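Local coordinates for protein Bd3459 (Bdellovibrio bacteriovorus, PDB 5CEC) that probably acts as a serine-type D-Ala-D-Ala carboxypeptidase or endopeptidase of the S13 family and forms a complex with the immunity protein Bd3460, at residues N303-C307 against E308-K312. The protein carries 1 engineered substitution. Sequence-based numbering, arbitrary orientation.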
loop_
_atom_site.group_PDB
_atom_site.type_symbol
_atom_site.label_atom_id
_atom_site.label_comp_id
_atom_site.label_asym_id
_atom_site.label_seq_id
_atom_site.Cartn_x
_atom_site.Cartn_y
_atom_site.Cartn_z
ATOM N N ASN A 303 -12.712 -9.786 6.028
ATOM C CA ASN A 303 -12.084 -10.049 7.305
ATOM C C ASN A 303 -12.584 -8.995 8.297
ATOM O O ASN A 303 -12.651 -7.804 7.985
ATOM C CB ASN A 303 -10.571 -9.884 7.212
ATOM C CG ASN A 303 -9.879 -10.946 6.386
ATOM O OD1 ASN A 303 -10.429 -11.980 6.037
ATOM N ND2 ASN A 303 -8.622 -10.676 6.060
ATOM N N GLU A 304 -12.921 -9.448 9.503
ATOM C CA GLU A 304 -13.342 -8.550 10.569
ATOM C C GLU A 304 -12.621 -8.887 11.846
ATOM O O GLU A 304 -12.285 -10.045 12.091
ATOM C CB GLU A 304 -14.853 -8.618 10.811
ATOM C CG GLU A 304 -15.703 -8.262 9.596
ATOM C CD GLU A 304 -17.136 -7.954 9.958
ATOM O OE1 GLU A 304 -17.529 -8.247 11.083
ATOM O OE2 GLU A 304 -17.896 -7.502 9.095
ATOM N N ALA A 305 -12.400 -7.864 12.660
ATOM C CA ALA A 305 -11.876 -8.080 14.012
ATOM C C ALA A 305 -12.186 -6.885 14.869
ATOM O O ALA A 305 -12.642 -5.832 14.379
ATOM C CB ALA A 305 -10.365 -8.303 13.997
ATOM N N THR A 306 -11.936 -7.034 16.165
ATOM C CA THR A 306 -12.115 -5.932 17.087
ATOM C C THR A 306 -10.911 -4.995 17.059
ATOM O O THR A 306 -9.792 -5.393 16.757
ATOM C CB THR A 306 -12.364 -6.430 18.520
ATOM O OG1 THR A 306 -11.158 -6.989 19.037
ATOM C CG2 THR A 306 -13.506 -7.471 18.592
ATOM N N CYS A 307 -11.151 -3.762 17.478
ATOM C CA CYS A 307 -10.094 -2.768 17.611
ATOM C C CYS A 307 -9.079 -3.270 18.673
ATOM O O CYS A 307 -7.869 -3.169 18.472
ATOM C CB CYS A 307 -10.699 -1.426 17.980
ATOM S SG CYS A 307 -9.588 -0.033 17.790
ATOM N N GLU A 308 -9.570 -3.836 19.790
ATOM C CA GLU A 308 -8.683 -4.426 20.802
ATOM C C GLU A 308 -7.752 -5.481 20.213
ATOM O O GLU A 308 -6.551 -5.508 20.513
ATOM C CB GLU A 308 -9.463 -5.047 21.975
ATOM C CG GLU A 308 -10.040 -4.032 22.928
ATOM C CD GLU A 308 -10.593 -4.641 24.205
ATOM O OE1 GLU A 308 -10.585 -5.882 24.365
ATOM O OE2 GLU A 308 -11.031 -3.864 25.073
ATOM N N MET A 309 -8.294 -6.328 19.333
ATOM C CA MET A 309 -7.479 -7.353 18.693
ATOM C C MET A 309 -6.345 -6.721 17.868
ATOM O O MET A 309 -5.229 -7.261 17.800
ATOM C CB MET A 309 -8.320 -8.277 17.816
ATOM C CG MET A 309 -9.008 -9.394 18.571
ATOM S SD MET A 309 -7.887 -10.565 19.370
ATOM C CE MET A 309 -6.589 -10.707 18.180
ATOM N N MET A 310 -6.624 -5.599 17.201
ATOM C CA MET A 310 -5.574 -4.918 16.458
ATOM C C MET A 310 -4.427 -4.425 17.353
ATOM O O MET A 310 -3.251 -4.531 17.003
ATOM C CB MET A 310 -6.181 -3.798 15.611
ATOM C CG MET A 310 -7.135 -4.271 14.529
ATOM S SD MET A 310 -6.438 -5.505 13.383
ATOM C CE MET A 310 -6.917 -7.055 14.129
ATOM N N ILE A 311 -4.762 -3.904 18.527
ATOM C CA ILE A 311 -3.737 -3.503 19.491
ATOM C C ILE A 311 -2.924 -4.721 19.939
ATOM O O ILE A 311 -1.709 -4.656 19.995
ATOM C CB ILE A 311 -4.350 -2.801 20.692
ATOM C CG1 ILE A 311 -5.137 -1.554 20.237
ATOM C CG2 ILE A 311 -3.264 -2.456 21.699
ATOM C CD1 ILE A 311 -4.297 -0.506 19.516
ATOM N N LYS A 312 -3.583 -5.830 20.230
ATOM C CA LYS A 312 -2.875 -7.048 20.643
ATOM C C LYS A 312 -1.933 -7.574 19.573
ATOM O O LYS A 312 -0.807 -7.981 19.833
ATOM C CB LYS A 312 -3.827 -8.150 21.061
ATOM C CG LYS A 312 -4.654 -7.842 22.308
ATOM C CD LYS A 312 -5.664 -8.944 22.589
ATOM C CE LYS A 312 -5.007 -10.208 23.119
ATOM N NZ LYS A 312 -4.507 -10.092 24.526
#
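Thr-306 and Met-309 meet at an N-cap, where strand 304-306 turns into helix 307-322 and the local axes of strand and helix stand at 83° to each other. Threonine suits the place because its hydroxyl can accept a bond from a backbone N-H that the first helical turn cannot serve. With chi1 at 71°, OG1 sits between the threonine's own N and carbonyl carbon and faces the helix start; it takes the N-H of Met-309 at 3.0 Å from OG1 to N. The Thr-306 carbonyl adds the first turn's bond, its O accepting from Met-310 N with the donor tilted 19° from the carbonyl plane. One residue on, Cys-307 O receives Ile-311 N within its carbonyl plane. Cys-307 turns its SG away from these bonds to a disulfide with Cys-45, tying the helix start to strand 40-48 of the large antiparallel sheet. A helix lying on such a sheet is consistent with the transpeptidase-like fold of the beta-lactamase clan, to which the S13 family belongs.

The side chain of Met-310 can be followed outward from the backbone. CB rests 3.4 Å from Cys-307 O, and CG lies 3.6 Å from Thr-306 O, so the first two carbons line the carbonyls of the opening turn. Bends at chi2 and chi3 then fold the chain back past SD, carrying CE to the CB of Ala-305. A flexible, unbranched methionine can make this return, while the small methyl of alanine lets the buried strand and helix pack closely. The Met-309 side chain crosses that of Thr-306 at a slant: its CB and CG each lie 3.3 Å from Thr-306 OG1, covering the hydroxyl with carbon, and its CB also comes within 4.3 Å of Ala-305 CB. At the end of the neighbouring methionine, the methyl-to-methyl contact between Met-310 CE and Ala-305 CB measures 3.7 Å.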